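Long-range contacts in excinuclease ABC, subunit A. (Deinococcus radiodurans, PDB 2VF7), which binds DNA and zinc and hydrolyses ATP as an ABC-type UvrA protein, with a probable part in recognising damaged DNA for excision repair: residues A[194-199]-A[253-258]; A[260-265]-A[276-281]; A[519-524]-A[799-804]; A[619-624]-A[677-682]. The protein carries 1 engineered substitution. One frame throughout, in Å; residues are numbered along the deposited sequence. Where two conformers were deposited one is given.

Interaction 1. Residues A[194-199]-A[253-258]; sequences RDILVT and GTFSSA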
loop_
_atom_site.group_PDB
_atom_site.type_symbol
_atom_site.label_atom_id
_atom_site.label_comp_id
_atom_site.label_asym_id
_atom_site.label_seq_id
_atom_site.Cartn_x
_atom_site.Cartn_y
_atom_site.Cartn_z
ATOM N N ARG A 194 12.706 -36.567 -9.628
ATOM C CA ARG A 194 12.914 -37.985 -9.832
ATOM C C ARG A 194 12.509 -38.387 -11.225
ATOM O O ARG A 194 13.224 -39.144 -11.874
ATOM C CB ARG A 194 12.140 -38.769 -8.785
ATOM C CG ARG A 194 12.209 -40.258 -8.943
ATOM C CD ARG A 194 10.895 -40.742 -9.447
ATOM N NE ARG A 194 9.932 -40.729 -8.372
ATOM C CZ ARG A 194 8.645 -40.951 -8.544
ATOM N NH1 ARG A 194 8.168 -41.160 -9.767
ATOM N NH2 ARG A 194 7.840 -40.945 -7.496
ATOM N N ASP A 195 11.364 -37.878 -11.696
ATOM C CA ASP A 195 10.951 -38.119 -13.088
ATOM C C ASP A 195 11.791 -37.402 -14.123
ATOM O O ASP A 195 11.891 -37.864 -15.282
ATOM C CB ASP A 195 9.442 -37.904 -13.300
ATOM C CG ASP A 195 8.604 -39.026 -12.648
ATOM O OD1 ASP A 195 9.182 -40.096 -12.336
ATOM O OD2 ASP A 195 7.390 -38.848 -12.452
ATOM N N ILE A 196 12.417 -36.296 -13.720
ATOM C CA ILE A 196 13.385 -35.631 -14.593
ATOM C C ILE A 196 14.592 -36.543 -14.783
ATOM O O ILE A 196 15.023 -36.757 -15.922
ATOM C CB ILE A 196 13.783 -34.191 -14.099
ATOM C CG1 ILE A 196 12.610 -33.238 -14.266
ATOM C CG2 ILE A 196 15.034 -33.643 -14.856
ATOM C CD1 ILE A 196 12.791 -31.989 -13.545
ATOM N N LEU A 197 15.126 -37.085 -13.685
ATOM C CA LEU A 197 16.221 -38.057 -13.753
ATOM C C LEU A 197 15.958 -39.306 -14.591
ATOM O O LEU A 197 16.896 -39.808 -15.202
ATOM C CB LEU A 197 16.724 -38.468 -12.351
ATOM C CG LEU A 197 17.253 -37.399 -11.374
ATOM C CD1 LEU A 197 17.823 -38.024 -10.103
ATOM C CD2 LEU A 197 18.290 -36.504 -12.055
ATOM N N VAL A 198 14.722 -39.826 -14.641
ATOM C CA VAL A 198 14.465 -41.030 -15.465
ATOM C C VAL A 198 14.491 -40.708 -16.957
ATOM O O VAL A 198 14.958 -41.545 -17.756
ATOM C CB VAL A 198 13.175 -41.863 -15.077
ATOM C CG1 VAL A 198 12.989 -41.931 -13.553
ATOM C CG2 VAL A 198 11.958 -41.312 -15.710
ATOM N N THR A 199 14.041 -39.498 -17.328
ATOM C CA THR A 199 14.157 -38.985 -18.712
ATOM C C THR A 199 15.637 -38.879 -19.098
ATOM O O THR A 199 16.050 -39.224 -20.204
ATOM C CB THR A 199 13.430 -37.589 -18.861
ATOM O OG1 THR A 199 12.020 -37.786 -18.841
ATOM C CG2 THR A 199 13.786 -36.876 -20.142
ATOM N N GLY A 253 9.977 -30.336 -17.789
ATOM C CA GLY A 253 10.433 -30.156 -16.412
ATOM C C GLY A 253 11.794 -29.501 -16.374
ATOM O O GLY A 253 12.571 -29.664 -17.315
ATOM N N THR A 254 12.101 -28.806 -15.270
ATOM C CA THR A 254 13.396 -28.130 -15.088
ATOM C C THR A 254 14.159 -28.706 -13.909
ATOM O O THR A 254 13.671 -28.725 -12.768
ATOM C CB THR A 254 13.228 -26.583 -14.923
ATOM O OG1 THR A 254 12.366 -26.080 -15.958
ATOM C CG2 THR A 254 14.577 -25.859 -15.013
ATOM N N PHE A 255 15.363 -29.181 -14.166
ATOM C CA PHE A 255 16.159 -29.784 -13.097
ATOM C C PHE A 255 16.622 -28.738 -12.085
ATOM O O PHE A 255 16.914 -27.606 -12.436
ATOM C CB PHE A 255 17.367 -30.527 -13.668
ATOM C CG PHE A 255 18.151 -31.279 -12.635
ATOM C CD1 PHE A 255 17.604 -32.398 -12.006
ATOM C CD2 PHE A 255 19.429 -30.857 -12.273
ATOM C CE1 PHE A 255 18.326 -33.092 -11.020
ATOM C CE2 PHE A 255 20.159 -31.532 -11.293
ATOM C CZ PHE A 255 19.610 -32.660 -10.666
ATOM N N SER A 256 16.623 -29.111 -10.819
ATOM C CA SER A 256 17.283 -28.329 -9.799
ATOM C C SER A 256 18.032 -29.282 -8.889
ATOM O O SER A 256 17.453 -30.235 -8.361
ATOM C CB SER A 256 16.299 -27.501 -8.995
ATOM O OG SER A 256 16.653 -27.609 -7.631
ATOM N N SER A 257 19.327 -29.045 -8.716
ATOM C CA SER A 257 20.144 -29.923 -7.875
ATOM C C SER A 257 19.690 -29.848 -6.418
ATOM O O SER A 257 18.968 -28.930 -6.049
ATOM C CB SER A 257 21.611 -29.559 -8.000
ATOM O OG SER A 257 21.832 -28.259 -7.504
ATOM N N ALA A 258 20.093 -30.817 -5.589
ATOM C CA ALA A 258 19.715 -30.793 -4.176
ATOM C C ALA A 258 20.189 -29.505 -3.498
ATOM O O ALA A 258 19.439 -28.892 -2.738
ATOM C CB ALA A 258 20.238 -32.018 -3.441
#

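Interaction 2. Residues A[260-265]-A[276-281]; sequences RHVLHT and KRVQGY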
loop_
_atom_site.group_PDB
_atom_site.type_symbol
_atom_site.label_atom_id
_atom_site.label_comp_id
_atom_site.label_asym_id
_atom_site.label_seq_id
_atom_site.Cartn_x
_atom_site.Cartn_y
_atom_site.Cartn_z
ATOM N N ARG A 260 20.934 -26.458 -4.930
ATOM C CA ARG A 260 20.146 -25.354 -5.468
ATOM C C ARG A 260 18.801 -25.192 -4.738
ATOM O O ARG A 260 18.443 -24.092 -4.278
ATOM C CB ARG A 260 19.923 -25.590 -6.957
ATOM C CG ARG A 260 19.054 -24.559 -7.680
ATOM C CD ARG A 260 19.556 -24.357 -9.097
ATOM N NE ARG A 260 19.782 -22.931 -9.254
ATOM C CZ ARG A 260 20.688 -22.365 -10.038
ATOM N NH1 ARG A 260 21.514 -23.078 -10.789
ATOM N NH2 ARG A 260 20.754 -21.050 -10.057
ATOM N N HIS A 261 18.061 -26.288 -4.623
ATOM C CA HIS A 261 16.783 -26.261 -3.939
ATOM C C HIS A 261 16.892 -25.860 -2.488
ATOM O O HIS A 261 16.052 -25.122 -1.992
ATOM C CB HIS A 261 16.088 -27.619 -3.984
ATOM C CG HIS A 261 14.838 -27.643 -3.164
ATOM N ND1 HIS A 261 14.804 -28.141 -1.878
ATOM C CD2 HIS A 261 13.601 -27.142 -3.414
ATOM C CE1 HIS A 261 13.589 -27.974 -1.385
ATOM N NE2 HIS A 261 12.840 -27.376 -2.297
ATOM N N VAL A 262 17.887 -26.399 -1.786
ATOM C CA VAL A 262 17.998 -26.174 -0.346
ATOM C C VAL A 262 18.312 -24.706 -0.061
ATOM O O VAL A 262 17.707 -24.101 0.817
ATOM C CB VAL A 262 19.050 -27.128 0.337
ATOM C CG1 VAL A 262 19.425 -26.635 1.728
ATOM C CG2 VAL A 262 18.540 -28.558 0.409
ATOM N N LEU A 263 19.252 -24.147 -0.809
ATOM C CA LEU A 263 19.720 -22.788 -0.560
ATOM C C LEU A 263 18.745 -21.722 -1.090
ATOM O O LEU A 263 18.624 -20.646 -0.500
ATOM C CB LEU A 263 21.125 -22.574 -1.141
ATOM C CG LEU A 263 22.324 -23.431 -0.706
ATOM C CD1 LEU A 263 23.586 -22.826 -1.293
ATOM C CD2 LEU A 263 22.469 -23.565 0.813
ATOM N N HIS A 264 18.072 -22.008 -2.202
ATOM C CA HIS A 264 17.044 -21.106 -2.707
ATOM C C HIS A 264 15.863 -21.106 -1.748
ATOM O O HIS A 264 15.287 -20.059 -1.478
ATOM C CB HIS A 264 16.569 -21.491 -4.122
ATOM C CG HIS A 264 15.614 -20.502 -4.736
ATOM N ND1 HIS A 264 14.311 -20.347 -4.301
ATOM C CD2 HIS A 264 15.778 -19.619 -5.753
ATOM C CE1 HIS A 264 13.718 -19.406 -5.019
ATOM N NE2 HIS A 264 14.586 -18.952 -5.909
ATOM N N THR A 265 15.490 -22.278 -1.245
ATOM C CA THR A 265 14.385 -22.345 -0.309
ATOM C C THR A 265 14.729 -21.591 0.975
ATOM O O THR A 265 13.911 -20.832 1.485
ATOM C CB THR A 265 13.945 -23.790 -0.024
ATOM O OG1 THR A 265 13.697 -24.459 -1.265
ATOM C CG2 THR A 265 12.659 -23.812 0.793
ATOM N N LYS A 276 12.568 -24.128 8.490
ATOM C CA LYS A 276 13.044 -25.007 9.543
ATOM C C LYS A 276 13.292 -26.431 9.034
ATOM O O LYS A 276 14.180 -27.117 9.531
ATOM C CB LYS A 276 12.056 -24.998 10.716
ATOM C CG LYS A 276 12.721 -25.073 12.087
ATOM C CD LYS A 276 11.994 -24.208 13.120
ATOM C CE LYS A 276 12.680 -24.298 14.495
ATOM N NZ LYS A 276 12.120 -23.355 15.518
ATOM N N ARG A 277 12.509 -26.867 8.046
ATOM C CA ARG A 277 12.686 -28.187 7.420
ATOM C C ARG A 277 13.991 -28.213 6.631
ATOM O O ARG A 277 14.871 -29.037 6.887
ATOM C CB ARG A 277 11.519 -28.511 6.480
ATOM C CG ARG A 277 11.646 -29.849 5.798
ATOM C CD ARG A 277 11.015 -29.831 4.415
ATOM N NE ARG A 277 11.308 -31.078 3.702
ATOM C CZ ARG A 277 12.096 -31.195 2.627
ATOM N NH1 ARG A 277 12.679 -30.118 2.081
ATOM N NH2 ARG A 277 12.287 -32.406 2.084
ATOM N N VAL A 278 14.077 -27.294 5.670
ATOM C CA VAL A 278 15.265 -27.025 4.855
ATOM C C VAL A 278 16.565 -26.945 5.679
ATOM O O VAL A 278 17.598 -27.505 5.299
ATOM C CB VAL A 278 14.994 -25.751 3.986
ATOM C CG1 VAL A 278 16.181 -24.826 3.891
ATOM C CG2 VAL A 278 14.488 -26.164 2.607
ATOM N N GLN A 279 16.480 -26.284 6.827
ATOM C CA GLN A 279 17.622 -26.091 7.706
ATOM C C GLN A 279 18.118 -27.401 8.322
ATOM O O GLN A 279 19.260 -27.483 8.733
ATOM C CB GLN A 279 17.275 -25.073 8.792
ATOM C CG GLN A 279 18.385 -24.081 9.115
ATOM C CD GLN A 279 17.875 -22.860 9.874
ATOM O OE1 GLN A 279 16.661 -22.609 9.945
ATOM N NE2 GLN A 279 18.805 -22.090 10.448
ATOM N N GLY A 280 17.260 -28.420 8.372
ATOM C CA GLY A 280 17.671 -29.759 8.803
ATOM C C GLY A 280 18.666 -30.475 7.882
ATOM O O GLY A 280 19.305 -31.446 8.290
ATOM N N TYR A 281 18.794 -30.005 6.642
ATOM C CA TYR A 281 19.706 -30.597 5.651
ATOM C C TYR A 281 20.908 -29.694 5.374
ATOM O O TYR A 281 21.601 -29.853 4.357
ATOM C CB TYR A 281 18.954 -30.886 4.345
ATOM C CG TYR A 281 17.627 -31.562 4.577
ATOM C CD1 TYR A 281 17.550 -32.946 4.728
ATOM C CD2 TYR A 281 16.445 -30.818 4.666
ATOM C CE1 TYR A 281 16.331 -33.574 4.951
ATOM C CE2 TYR A 281 15.219 -31.444 4.897
ATOM C CZ TYR A 281 15.179 -32.822 5.036
ATOM O OH TYR A 281 13.983 -33.462 5.269
#

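Interaction 3. Residues A[519-524]-A[799-804]; sequences RFPLGV and SDWVLD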
loop_
_atom_site.group_PDB
_atom_site.type_symbol
_atom_site.label_atom_id
_atom_site.label_comp_id
_atom_site.label_asym_id
_atom_site.label_seq_id
_atom_site.Cartn_x
_atom_site.Cartn_y
_atom_site.Cartn_z
ATOM N N ARG A 519 14.553 -19.352 46.795
ATOM C CA ARG A 519 13.687 -20.441 47.261
ATOM C C ARG A 519 12.212 -20.201 46.958
ATOM O O ARG A 519 11.695 -19.111 47.192
ATOM C CB ARG A 519 13.866 -20.682 48.760
ATOM C CG ARG A 519 15.294 -20.992 49.194
ATOM C CD ARG A 519 15.353 -22.203 50.116
ATOM N NE ARG A 519 14.841 -21.940 51.461
ATOM C CZ ARG A 519 14.676 -22.873 52.401
ATOM N NH1 ARG A 519 14.971 -24.147 52.146
ATOM N NH2 ARG A 519 14.214 -22.535 53.604
ATOM N N PHE A 520 11.537 -21.223 46.439
ATOM C CA PHE A 520 10.092 -21.154 46.212
ATOM C C PHE A 520 9.393 -22.192 47.091
ATOM O O PHE A 520 9.693 -23.365 46.976
ATOM C CB PHE A 520 9.731 -21.438 44.745
ATOM C CG PHE A 520 10.432 -20.558 43.735
ATOM C CD1 PHE A 520 11.611 -20.987 43.113
ATOM C CD2 PHE A 520 9.883 -19.325 43.354
ATOM C CE1 PHE A 520 12.254 -20.190 42.154
ATOM C CE2 PHE A 520 10.514 -18.526 42.389
ATOM C CZ PHE A 520 11.704 -18.955 41.797
ATOM N N PRO A 521 8.437 -21.767 47.941
ATOM C CA PRO A 521 7.685 -22.684 48.807
ATOM C C PRO A 521 6.680 -23.505 48.008
ATOM O O PRO A 521 6.206 -23.032 46.976
ATOM C CB PRO A 521 6.939 -21.733 49.745
ATOM C CG PRO A 521 6.732 -20.513 48.930
ATOM C CD PRO A 521 7.986 -20.373 48.110
ATOM N N LEU A 522 6.350 -24.710 48.479
ATOM C CA LEU A 522 5.427 -25.598 47.752
ATOM C C LEU A 522 4.061 -25.734 48.425
ATOM O O LEU A 522 3.914 -25.468 49.615
ATOM C CB LEU A 522 6.045 -26.986 47.492
ATOM C CG LEU A 522 7.493 -27.073 46.985
ATOM C CD1 LEU A 522 8.017 -28.497 47.070
ATOM C CD2 LEU A 522 7.646 -26.516 45.563
ATOM N N GLY A 523 3.066 -26.123 47.621
ATOM C CA GLY A 523 1.677 -26.280 48.055
ATOM C C GLY A 523 1.036 -24.964 48.413
ATOM O O GLY A 523 0.050 -24.921 49.144
ATOM N N VAL A 524 1.618 -23.893 47.879
ATOM C CA VAL A 524 1.322 -22.504 48.249
ATOM C C VAL A 524 1.412 -21.655 46.982
ATOM O O VAL A 524 2.001 -22.075 45.983
ATOM C CB VAL A 524 2.339 -22.011 49.327
ATOM C CG1 VAL A 524 2.207 -20.556 49.603
ATOM C CG2 VAL A 524 2.144 -22.781 50.632
ATOM N N SER A 799 -1.680 -13.359 47.852
ATOM C CA SER A 799 -0.737 -14.478 47.801
ATOM C C SER A 799 -0.517 -15.047 49.194
ATOM O O SER A 799 -1.030 -14.498 50.172
ATOM C CB SER A 799 0.590 -14.007 47.230
ATOM O OG SER A 799 0.378 -13.484 45.938
ATOM N N ASP A 800 0.236 -16.149 49.277
ATOM C CA ASP A 800 0.692 -16.722 50.563
ATOM C C ASP A 800 2.157 -16.383 50.866
ATOM O O ASP A 800 2.575 -16.402 52.029
ATOM C CB ASP A 800 0.514 -18.239 50.568
ATOM C CG ASP A 800 -0.919 -18.664 50.325
ATOM O OD1 ASP A 800 -1.756 -18.376 51.204
ATOM O OD2 ASP A 800 -1.217 -19.281 49.273
ATOM N N TRP A 801 2.919 -16.094 49.806
ATOM C CA TRP A 801 4.339 -15.722 49.869
ATOM C C TRP A 801 4.661 -14.709 48.749
ATOM O O TRP A 801 3.881 -14.584 47.799
ATOM C CB TRP A 801 5.203 -16.976 49.733
ATOM C CG TRP A 801 6.642 -16.802 50.123
ATOM C CD1 TRP A 801 7.692 -16.603 49.278
ATOM C CD2 TRP A 801 7.192 -16.820 51.452
ATOM N NE1 TRP A 801 8.853 -16.492 49.978
ATOM C CE2 TRP A 801 8.586 -16.625 51.321
ATOM C CE3 TRP A 801 6.647 -16.988 52.737
ATOM C CZ2 TRP A 801 9.450 -16.580 52.433
ATOM C CZ3 TRP A 801 7.507 -16.951 53.844
ATOM C CH2 TRP A 801 8.889 -16.739 53.681
ATOM N N VAL A 802 5.774 -13.974 48.867
ATOM C CA VAL A 802 6.178 -12.954 47.869
ATOM C C VAL A 802 7.699 -12.879 47.691
ATOM O O VAL A 802 8.443 -12.898 48.667
ATOM C CB VAL A 802 5.638 -11.515 48.200
ATOM C CG1 VAL A 802 6.151 -10.492 47.192
ATOM C CG2 VAL A 802 4.110 -11.471 48.255
ATOM N N LEU A 803 8.142 -12.786 46.439
ATOM C CA LEU A 803 9.559 -12.611 46.094
ATOM C C LEU A 803 9.794 -11.293 45.351
ATOM O O LEU A 803 9.452 -11.156 44.174
ATOM C CB LEU A 803 10.054 -13.782 45.229
ATOM C CG LEU A 803 10.778 -14.990 45.847
ATOM C CD1 LEU A 803 9.915 -15.750 46.835
ATOM C CD2 LEU A 803 11.198 -15.928 44.736
ATOM N N ASP A 804 10.375 -10.324 46.039
ATOM C CA ASP A 804 10.650 -9.033 45.426
ATOM C C ASP A 804 12.024 -9.071 44.777
ATOM O O ASP A 804 13.022 -9.326 45.436
ATOM C CB ASP A 804 10.573 -7.905 46.459
ATOM C CG ASP A 804 10.420 -6.553 45.823
ATOM O OD1 ASP A 804 9.553 -6.418 44.945
ATOM O OD2 ASP A 804 11.139 -5.607 46.200
#

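Interaction 4. Residues A[619-624]-A[677-682]; sequences TPLAKK and LEVEYR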
loop_
_atom_site.group_PDB
_atom_site.type_symbol
_atom_site.label_atom_id
_atom_site.label_comp_id
_atom_site.label_asym_id
_atom_site.label_seq_id
_atom_site.Cartn_x
_atom_site.Cartn_y
_atom_site.Cartn_z
ATOM N N THR A 619 -26.860 -39.973 14.902
ATOM C CA THR A 619 -28.214 -39.512 14.581
ATOM C C THR A 619 -28.791 -40.302 13.427
ATOM O O THR A 619 -28.031 -40.823 12.596
ATOM C CB THR A 619 -28.257 -37.986 14.244
ATOM O OG1 THR A 619 -27.245 -37.669 13.292
ATOM C CG2 THR A 619 -28.030 -37.161 15.490
ATOM N N PRO A 620 -30.139 -40.431 13.389
ATOM C CA PRO A 620 -30.870 -41.120 12.326
ATOM C C PRO A 620 -30.455 -40.776 10.890
ATOM O O PRO A 620 -30.430 -41.677 10.035
ATOM C CB PRO A 620 -32.337 -40.710 12.566
ATOM C CG PRO A 620 -32.344 -39.792 13.751
ATOM C CD PRO A 620 -31.048 -39.954 14.451
ATOM N N LEU A 621 -30.163 -39.503 10.618
ATOM C CA LEU A 621 -29.817 -39.077 9.250
ATOM C C LEU A 621 -28.359 -39.355 8.893
ATOM O O LEU A 621 -28.058 -39.736 7.756
ATOM C CB LEU A 621 -30.184 -37.608 8.993
ATOM C CG LEU A 621 -29.939 -37.012 7.603
ATOM C CD1 LEU A 621 -30.881 -37.561 6.503
ATOM C CD2 LEU A 621 -30.007 -35.487 7.673
ATOM N N ALA A 622 -27.467 -39.170 9.864
ATOM C CA ALA A 622 -26.057 -39.511 9.710
ATOM C C ALA A 622 -25.900 -41.011 9.520
ATOM O O ALA A 622 -25.031 -41.464 8.778
ATOM C CB ALA A 622 -25.254 -39.036 10.911
ATOM N N LYS A 623 -26.760 -41.780 10.180
ATOM C CA LYS A 623 -26.735 -43.234 10.060
ATOM C C LYS A 623 -27.170 -43.719 8.670
ATOM O O LYS A 623 -26.567 -44.646 8.133
ATOM C CB LYS A 623 -27.572 -43.860 11.171
ATOM C CG LYS A 623 -26.795 -44.828 12.066
ATOM C CD LYS A 623 -25.445 -44.250 12.489
ATOM C CE LYS A 623 -24.986 -44.803 13.839
ATOM N NZ LYS A 623 -24.786 -46.291 13.856
ATOM N N LYS A 624 -28.191 -43.071 8.097
ATOM C CA LYS A 624 -28.665 -43.334 6.728
ATOM C C LYS A 624 -27.568 -43.194 5.677
ATOM O O LYS A 624 -27.403 -44.066 4.812
ATOM C CB LYS A 624 -29.788 -42.367 6.346
ATOM C CG LYS A 624 -31.193 -42.893 6.466
ATOM C CD LYS A 624 -32.176 -41.910 5.826
ATOM C CE LYS A 624 -32.815 -42.483 4.553
ATOM N NZ LYS A 624 -31.985 -42.313 3.312
ATOM N N LEU A 677 -24.630 -29.829 6.979
ATOM C CA LEU A 677 -25.386 -28.952 7.885
ATOM C C LEU A 677 -26.873 -29.299 7.913
ATOM O O LEU A 677 -27.646 -28.740 8.708
ATOM C CB LEU A 677 -25.193 -27.466 7.514
ATOM C CG LEU A 677 -23.784 -26.861 7.473
ATOM C CD1 LEU A 677 -23.775 -25.637 6.563
ATOM C CD2 LEU A 677 -23.304 -26.494 8.851
ATOM N N GLU A 678 -27.257 -30.222 7.036
ATOM C CA GLU A 678 -28.602 -30.810 7.019
ATOM C C GLU A 678 -28.854 -31.780 8.176
ATOM O O GLU A 678 -30.013 -32.117 8.457
ATOM C CB GLU A 678 -28.851 -31.540 5.685
ATOM C CG GLU A 678 -28.935 -30.628 4.467
ATOM C CD GLU A 678 -29.357 -31.370 3.215
ATOM O OE1 GLU A 678 -29.559 -30.707 2.160
ATOM O OE2 GLU A 678 -29.498 -32.615 3.279
ATOM N N VAL A 679 -27.776 -32.235 8.821
ATOM C CA VAL A 679 -27.842 -33.176 9.951
ATOM C C VAL A 679 -27.947 -32.416 11.271
ATOM O O VAL A 679 -27.101 -31.564 11.579
ATOM C CB VAL A 679 -26.606 -34.141 9.993
ATOM C CG1 VAL A 679 -26.741 -35.175 11.120
ATOM C CG2 VAL A 679 -26.387 -34.831 8.628
ATOM N N GLU A 680 -28.981 -32.733 12.055
ATOM C CA GLU A 680 -29.189 -32.065 13.339
ATOM C C GLU A 680 -29.249 -33.003 14.549
ATOM O O GLU A 680 -30.015 -33.980 14.574
ATOM C CB GLU A 680 -30.452 -31.215 13.303
ATOM C CG GLU A 680 -30.468 -30.109 12.273
ATOM C CD GLU A 680 -31.859 -29.502 12.127
ATOM O OE1 GLU A 680 -32.835 -30.134 12.556
ATOM O OE2 GLU A 680 -31.982 -28.386 11.592
ATOM N N TYR A 681 -28.432 -32.687 15.545
ATOM C CA TYR A 681 -28.510 -33.279 16.886
ATOM C C TYR A 681 -29.315 -32.334 17.772
ATOM O O TYR A 681 -28.879 -31.201 18.046
ATOM C CB TYR A 681 -27.104 -33.484 17.470
ATOM C CG TYR A 681 -27.064 -33.790 18.960
ATOM C CD1 TYR A 681 -27.485 -35.028 19.465
ATOM C CD2 TYR A 681 -26.589 -32.847 19.866
ATOM C CE1 TYR A 681 -27.446 -35.307 20.837
ATOM C CE2 TYR A 681 -26.544 -33.121 21.220
ATOM C CZ TYR A 681 -26.970 -34.344 21.694
ATOM O OH TYR A 681 -26.907 -34.578 23.041
ATOM N N ARG A 682 -30.486 -32.804 18.191
ATOM C CA ARG A 682 -31.421 -32.058 19.033
ATOM C C ARG A 682 -31.763 -30.677 18.493
ATOM O O ARG A 682 -31.698 -29.683 19.228
ATOM C CB ARG A 682 -30.915 -31.965 20.480
ATOM C CG ARG A 682 -31.189 -33.189 21.344
ATOM C CD ARG A 682 -31.072 -32.784 22.803
ATOM N NE ARG A 682 -29.687 -32.776 23.264
ATOM C CZ ARG A 682 -29.208 -31.976 24.217
ATOM N NH1 ARG A 682 -29.985 -31.076 24.807
ATOM N NH2 ARG A 682 -27.929 -32.071 24.574
#

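Interaction 1. Residues A[194-199]-A[253-258]
Ile196 and Leu197 set helix 187-199 against the end of strand 251-254 and the turn that follows it, a helix packed on one strand of a two-stranded antiparallel sheet inside the UvrA DNA-binding domain. Strand 251-254 pairs antiparallel with strand 227-230, and the CA atoms of Ile196 and Gly253 lie 6.5 Å apart. The contact between the segments is apolar. Ile196 has its CG2 anti to the backbone N (chi1 -70°, which places CG1 beside that N), and this methyl meets Phe255 CD1 at 4.0 Å. The other branch of Ile196 lies over the backbone, with CD1 3.5 Å from Thr254 O. Leu197 completes the apolar patch, its CD2 resting 3.6 Å from Phe255 CE1. An alanine in place of Ile196 would probably leave a gap over the Thr254-Phe255 peptide and Phe255 CD1 without its contact to the CG2 methyl. Gly253 suits this place, since a CB on it would come very close to Ile196 CG1. Trp218 stacks on Phe255. Polar bonding comes from neighbouring residues: Gln193, one turn before Ile196 on helix 187-199, uses its amide to bind both Thr254 O and Ser256 N, holding the turn by its backbone. Ser257, the N-cap of helix 258-268, bonds through OG to Arg260 N.

Interaction 2. Residues A[260-265]-A[276-281]
Val262 and Val278 bring helices 258-268 and 272-278 close, with their CA atoms 5.9 Å apart. Val278 does most of the touching, its two methyls dividing the work: CG1 lies 3.5 Å from the backbone Val262 O, while CG2 packs on Thr265. The CG2 atoms of Thr265 and Val278 are also 3.5 Å apart, tighter than carbons usually sit. The two helices, joined by a short connection, form a helical hairpin within the UvrA DNA-binding domain. Thr265 has CG2 anti to its backbone N (chi1 of OG1 -53°), which sends the methyl toward Val278 and lets OG1 bond to His261 O at 2.6 Å. That carbonyl also accepts from Thr265 N, so two donors grip it, and OG1 sits above one face of the His261 ring. An alanine in place of Thr265 would probably cost His261 O its hydroxyl donor and open a gap beside Val278 CG2. Arg277 approaches the imidazole at its edge, NH1 lying 4.2 Å from His261 CE1, with the guanidinium and ring planes 72° apart. Trp184 O takes the NH2 of Arg277, and Tyr281 CE2 lies over the centre of one guanidinium face.

Interaction 3. Residues A[519-524]-A[799-804]
Pro521 CG packs against the indole of Trp801, 3.9 Å from its CG, in an off-centre CH-pi contact whose approach is 28° from the normal of the five-membered ring. Alongside it, Leu803 CD2 meets Phe520 CE2 at 3.6 Å. The CB of Phe520 points away from the other segment, but CG stands anti to the carbonyl carbon (chi1 -55°), and the far part of the ring reaches Leu803. The second methyl of Leu803, CD1, rests 3.8 Å from the backbone Arg519 O and lies at the edge of the Trp801 ring, in its plane. Strands 516-521 and 801-805 belong to different sheets of the ABC ATPase fold, their short segments running at 160° to each other with axes 8.5 Å apart. The first is in the antiparallel sheet, the second in the mixed sheet, where it runs beside strand 525-529, which leads into the P-loop that holds ADP. Trp502 packs edge-to-face on Trp801 and also forms a cation-pi contact with Arg519. Asp800 OD1 takes bonds from His494 NE2 and the backbone N of Arg497, and OD2 from Met525 N, which ties the residue just before strand 801-805 to the start of strand 525-529. Between these two segments the contact is therefore one of carbon packing, and Trp801 NE1, buried with no partner in the model, would probably carry a desolvation cost.

Interaction 4. Residues A[619-624]-A[677-682]
Val679 presents its two methyls to the start of helix 620-624, and packing of these carries most of the contact. Its CG1, anti to the backbone N (chi1 -176°), lies 3.3 Å from Thr619 OG1 and 4.1 Å from Ala622 CB. CG2 of the same valine meets Leu621 CD2 at 3.8 Å. That leucine methyl also touches backbone, coming within 3.5 Å of Glu678 O. Farther along the loop, Glu680 O lies 3.9 Å from Thr619 CG2, which is also close to Tyr681 CA. The arrangement is a short helix laid against an irregular loop, and the residues between the two include Cys641, Cys644, Cys664 and Cys667, which bind a zinc ion, so the contact joins chain on the two flanks of the residues that carry this zinc site, probably an insertion in the ABC ATPase region. Thr619 occupies the N-cap position of the helix, while its OG1 is bonded to Phe616 O. Charge is handled at the flanks. Glu678 forms a salt bridge with Arg625, just beyond the helix. Arg682 folds over Tyr681, its CG above the centre of one ring face, and NH2 gives a bond of 3.1 Å to Tyr681 OH, which lies in the guanidinium plane. The same NH2 forms a salt bridge with Glu704, and Phe700 adds a cation-pi contact to Arg682.

Overall arrangement
From the N terminus, interaction 1 comes first, closing a loop of 53 residues that contains helix 213-221 and strand 227-230. Interaction 2 follows in series and closes a loop of 10 residues between segments of consecutive helices; the two touch, with centres about 17 Å apart, and both lie in the UvrA DNA-binding domain, between Cys154 and Cys287 of one zinc site. Interaction 3 spans 274 residues, joining two sheets of the second nucleotide-binding region. Interaction 4 falls within that span and joins chain on either flank, along the sequence, of the other zinc site, its centre about 53 Å from that of interaction 3. No loops cross. Interactions 1 and 3 lie on opposite sides of the chain's centre.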